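Long-range contacts in probable acetyltransferase (Bacillus subtilis, PDB 1NSL), which probably acts as an N-acetyltransferase of the GNAT family, perhaps acetylating ribosomal proteins, and forms homohexamers and homodimers: residues Arg143-Glu147 with Leu170-Ser174; Arg93-Tyr99 with Leu128-Cys134. All coordinates share one frame; numbering follows the deposited sequence.

Contact 1: Arg143-Glu147 with Leu170-Ser174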
# COMPACT_ATOMS: atom_id res chain seq x y z
N ARG C 143 25.58 -14.28 26.55
CA ARG C 143 26.90 -13.71 26.56
C ARG C 143 27.96 -14.71 26.03
O ARG C 143 28.90 -14.36 25.27
CB ARG C 143 27.24 -13.39 28.00
CG ARG C 143 26.60 -12.14 28.52
CD ARG C 143 27.49 -10.97 28.38
NE ARG C 143 27.75 -10.44 29.69
CZ ARG C 143 28.86 -9.87 30.03
NH1 ARG C 143 29.83 -9.76 29.14
NH2 ARG C 143 29.02 -9.39 31.24
N ALA C 144 27.79 -15.97 26.42
CA ALA C 144 28.76 -16.96 26.02
C ALA C 144 28.85 -17.05 24.52
O ALA C 144 29.86 -17.49 23.98
CB ALA C 144 28.45 -18.30 26.58
N VAL C 145 27.83 -16.65 23.82
CA VAL C 145 27.98 -16.92 22.42
C VAL C 145 29.04 -16.09 21.70
O VAL C 145 29.92 -16.62 21.05
CB VAL C 145 26.66 -16.98 21.69
CG1 VAL C 145 26.88 -16.85 20.16
CG2 VAL C 145 26.03 -18.32 22.04
N PRO C 146 28.97 -14.79 21.87
CA PRO C 146 29.95 -13.89 21.27
C PRO C 146 31.39 -14.24 21.72
O PRO C 146 32.30 -14.32 20.92
CB PRO C 146 29.57 -12.53 21.86
CG PRO C 146 28.18 -12.70 22.26
CD PRO C 146 27.97 -14.11 22.70
N GLU C 147 31.57 -14.41 23.01
CA GLU C 147 32.89 -14.61 23.57
C GLU C 147 33.57 -15.88 23.06
O GLU C 147 34.77 -15.91 22.99
CB GLU C 147 32.85 -14.63 25.10
CG GLU C 147 32.45 -13.32 25.78
CD GLU C 147 32.13 -13.48 27.30
OE1 GLU C 147 32.83 -12.90 28.15
OE2 GLU C 147 31.18 -14.20 27.66
N LEU C 170 22.51 -3.67 29.11
CA LEU C 170 22.84 -4.40 27.94
C LEU C 170 24.35 -4.27 27.80
O LEU C 170 24.92 -3.18 27.96
CB LEU C 170 22.16 -3.69 26.82
CG LEU C 170 20.79 -4.16 26.40
CD1 LEU C 170 20.35 -3.61 25.00
CD2 LEU C 170 20.98 -5.67 26.37
N VAL C 171 25.03 -5.37 27.55
CA VAL C 171 26.41 -5.23 27.17
C VAL C 171 26.59 -5.52 25.66
O VAL C 171 26.00 -6.46 25.14
CB VAL C 171 27.26 -6.16 27.93
CG1 VAL C 171 26.75 -7.54 27.73
CG2 VAL C 171 28.65 -6.06 27.42
N TYR C 172 27.39 -4.72 24.95
CA TYR C 172 27.56 -4.91 23.53
C TYR C 172 28.83 -5.68 23.25
O TYR C 172 29.77 -5.54 24.01
CB TYR C 172 27.67 -3.54 22.88
CG TYR C 172 26.33 -3.02 22.65
CD1 TYR C 172 25.59 -2.56 23.70
CD2 TYR C 172 25.74 -3.13 21.43
CE1 TYR C 172 24.27 -2.16 23.51
CE2 TYR C 172 24.45 -2.74 21.25
CZ TYR C 172 23.73 -2.25 22.29
OH TYR C 172 22.44 -1.87 22.12
N TYR C 173 28.86 -6.44 22.15
CA TYR C 173 30.02 -7.15 21.63
C TYR C 173 30.14 -6.98 20.10
O TYR C 173 29.13 -6.96 19.43
CB TYR C 173 29.89 -8.64 21.89
CG TYR C 173 30.00 -9.19 23.30
CD1 TYR C 173 28.88 -9.40 24.06
CD2 TYR C 173 31.23 -9.60 23.84
CE1 TYR C 173 28.93 -9.97 25.31
CE2 TYR C 173 31.32 -10.19 25.13
CZ TYR C 173 30.14 -10.37 25.85
OH TYR C 173 30.14 -10.92 27.13
N SER C 174 31.35 -6.93 19.51
CA SER C 174 31.50 -6.72 18.07
C SER C 174 32.70 -7.42 17.42
O SER C 174 33.75 -7.57 18.00
CB SER C 174 31.61 -5.24 17.75
OG SER C 174 32.70 -4.73 18.44
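Pro-146 lies against a face of the Tyr-173 ring, its CB 3.9 Å from the ring centroid and 20° off the normal, a CH-pi contact. The proline's CG reaches the same ring nearer CD1. Val-171 packs on the arginine: its CG1 is 3.6 Å from Arg-143 CD and lies over one face of the guanidinium, offset toward its rim; the two side chains cross at about a right angle.

The polar contact is at the far end of the tyrosine. Bends at chi2 (-94°) and chi3 of Arg-143 turn its chain so that CD meets the edge of the Tyr-173 ring and NH1 donates to Tyr-173 OH, though the modelled distance is too short to be taken literally. Glu-147 crosses the tyrosine side chain at a slant, CG 3.4 Å from Tyr-173 CE2, but its carboxylate makes no hydrogen bond to the hydroxyl.

Tyr-173 thus projects from strand 166-176 toward helix 140-149, packing this helix on the sheet of the GNAT domain; the helix segment runs nearly parallel to the strand, 25° apart at 9.2 Å between axes. Phe-151 touches both Pro-146 and Tyr-173. Strand 166-176 lies between strands 130-136 and 152-163, while Val-145 packs on helix 110-124.

Contact 2: Arg93-Tyr99 with Leu128-Cys134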
# COMPACT_ATOMS: atom_id res chain seq x y z
N ARG C 93 28.06 -0.17 7.00
CA ARG C 93 28.57 -1.47 6.75
C ARG C 93 28.53 -2.39 7.96
O ARG C 93 29.42 -3.21 8.15
CB ARG C 93 30.00 -1.32 6.27
CG ARG C 93 30.11 -0.61 4.91
CD ARG C 93 31.53 -0.46 4.37
NE ARG C 93 31.46 -0.08 2.97
CZ ARG C 93 32.48 0.02 2.12
NH1 ARG C 93 32.27 0.39 0.87
NH2 ARG C 93 33.71 -0.24 2.53
N LYS C 94 27.46 -2.28 8.76
CA LYS C 94 27.39 -3.06 9.99
C LYS C 94 26.02 -3.60 10.28
O LYS C 94 25.04 -3.16 9.67
CB LYS C 94 27.75 -2.15 11.15
CG LYS C 94 26.83 -1.00 11.32
CD LYS C 94 27.19 -0.23 12.60
CE LYS C 94 26.28 1.01 12.76
NZ LYS C 94 26.70 1.73 13.96
N ALA C 95 25.89 -4.48 11.26
CA ALA C 95 24.55 -5.02 11.54
C ALA C 95 24.57 -5.68 12.92
O ALA C 95 25.64 -5.83 13.47
CB ALA C 95 24.21 -6.04 10.48
N GLU C 96 23.45 -6.06 13.49
CA GLU C 96 23.49 -6.89 14.70
C GLU C 96 22.87 -8.31 14.61
O GLU C 96 22.05 -8.57 13.72
CB GLU C 96 22.84 -6.16 15.81
CG GLU C 96 23.19 -4.71 15.71
CD GLU C 96 22.44 -3.92 16.73
OE1 GLU C 96 21.84 -4.57 17.63
OE2 GLU C 96 22.45 -2.68 16.63
N ILE C 97 23.30 -9.22 15.49
CA ILE C 97 22.73 -10.57 15.56
C ILE C 97 21.93 -10.87 16.83
O ILE C 97 22.28 -10.44 17.91
CB ILE C 97 23.82 -11.61 15.30
CG1 ILE C 97 24.22 -11.55 13.82
CG2 ILE C 97 23.40 -13.06 15.72
CD1 ILE C 97 25.35 -12.47 13.46
N GLY C 98 20.81 -11.57 16.69
CA GLY C 98 20.01 -11.96 17.84
C GLY C 98 19.64 -13.41 17.64
O GLY C 98 19.85 -13.93 16.56
N TYR C 99 19.11 -14.06 18.65
CA TYR C 99 18.82 -15.46 18.53
C TYR C 99 18.22 -15.83 19.83
O TYR C 99 18.48 -15.18 20.79
CB TYR C 99 20.14 -16.22 18.38
CG TYR C 99 21.24 -15.74 19.32
CD1 TYR C 99 21.14 -15.92 20.69
CD2 TYR C 99 22.37 -15.10 18.84
CE1 TYR C 99 22.08 -15.48 21.52
CE2 TYR C 99 23.36 -14.65 19.69
CZ TYR C 99 23.20 -14.84 21.04
OH TYR C 99 24.14 -14.42 21.94
N LEU C 128 29.70 -6.80 4.92
CA LEU C 128 29.71 -5.87 6.03
C LEU C 128 31.06 -5.85 6.65
O LEU C 128 31.83 -6.80 6.52
CB LEU C 128 28.77 -6.34 7.16
CG LEU C 128 27.32 -6.47 6.73
CD1 LEU C 128 26.45 -6.48 7.93
CD2 LEU C 128 27.00 -5.30 5.82
N ASN C 129 31.29 -4.81 7.44
CA ASN C 129 32.56 -4.66 8.12
C ASN C 129 32.43 -5.00 9.60
O ASN C 129 33.33 -5.56 10.22
CB ASN C 129 33.10 -3.25 7.93
CG ASN C 129 34.44 -3.07 8.55
OD1 ASN C 129 34.59 -2.33 9.54
ND2 ASN C 129 35.44 -3.74 7.99
N ARG C 130 31.28 -4.73 10.15
CA ARG C 130 31.16 -4.88 11.57
C ARG C 130 29.98 -5.79 11.87
O ARG C 130 29.02 -5.80 11.15
CB ARG C 130 30.97 -3.47 12.14
CG ARG C 130 30.40 -3.40 13.53
CD ARG C 130 30.23 -1.98 14.09
NE ARG C 130 29.35 -2.06 15.26
CZ ARG C 130 29.78 -2.23 16.49
NH1 ARG C 130 31.09 -2.30 16.71
NH2 ARG C 130 28.94 -2.31 17.50
N VAL C 131 30.03 -6.62 12.87
CA VAL C 131 28.80 -7.31 13.22
C VAL C 131 28.71 -7.26 14.73
O VAL C 131 29.75 -7.43 15.42
CB VAL C 131 28.82 -8.72 12.73
CG1 VAL C 131 28.00 -9.55 13.57
CG2 VAL C 131 28.27 -8.73 11.33
N ALA C 132 27.55 -6.94 15.30
CA ALA C 132 27.55 -6.93 16.77
C ALA C 132 26.56 -7.88 17.36
O ALA C 132 25.64 -8.33 16.66
CB ALA C 132 27.32 -5.55 17.30
N ILE C 133 26.73 -8.18 18.63
CA ILE C 133 25.75 -8.95 19.34
C ILE C 133 25.58 -8.32 20.70
O ILE C 133 26.54 -7.95 21.37
CB ILE C 133 26.23 -10.37 19.56
CG1 ILE C 133 26.05 -11.25 18.32
CG2 ILE C 133 25.52 -11.01 20.75
CD1 ILE C 133 26.84 -12.61 18.47
N CYS C 134 24.35 -8.20 21.17
CA CYS C 134 24.24 -7.66 22.49
C CYS C 134 23.41 -8.56 23.39
O CYS C 134 22.78 -9.50 22.92
CB CYS C 134 23.82 -6.22 22.43
SG CYS C 134 22.13 -5.99 22.30
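Lys-94 lies alongside Arg-130, their side chains pointing the same way with Lys-94 CB 3.6 Å from Arg-130 CB. The lysine's first torsion (chi1 61°) places CG between its backbone N and carbonyl carbon, and the extended chain beyond brings CD to 3.8 Å from Arg-130 CD. The aliphatic stems thus run side by side while the charged ends stay out of contact: Arg-130 NH1 is salt-bridged to Glu-154 and bonded to Arg-158 O of the second subunit, and Lys-94 NZ bonds weakly to that subunit's Gly-160 O.

On the other face of the sheet the contacts are apolar. Leu-128 CD1 touches Ala-95 CB, while Ile-97 CD1 meets Val-131 CG1 at 3.9 Å and Ile-97 CB meets Ile-133 CG1. Ile-133 CD1 approaches the edge of the Tyr-99 ring, whose OH is bonded to Ser-142.

The backbones pair in parallel. Arg-93 O accepts from both Asn-129 N and Arg-130 N; Ala-132 N binds Ala-95 O, and Ile-97 N binds Ala-132 O at 2.8 Å. Beyond this the strands part, with Ile-97 O 4.5 Å from Cys-134 N, consistent with the splay at which GNAT relatives bind acetyl-CoA. The chemistry implies a two-sided pair: apolar where helix 110-124 and Phe-151 cover it, polar and mainly basic opposite, with Glu-96 there too and Glu-154 probably offsetting Arg-130.

Both contacts are largely buried and join at strand 130-136: Tyr-173 O of strand 166-176 is 2.8 Å from Ile-133 N, a probable hydrogen bond between these antiparallel neighbours. Contact 2 lies within the sheet and pairs the ends of a beta-alpha-beta unit, largely by backbone bonds; contact 1 sets a helix on the sheet and depends on side chains alone. Its area is less than half as large, 248 against 591 Å², and each has one exposed residue at its margin, Glu-147 and Arg-93. Pro-146 and Tyr-173 share Phe-151 with Val-131 and Ile-133, so the apolar parts of the two contacts adjoin. Ser-174 and Arg-130, in contrast, both reach Arg-158 of the second subunit.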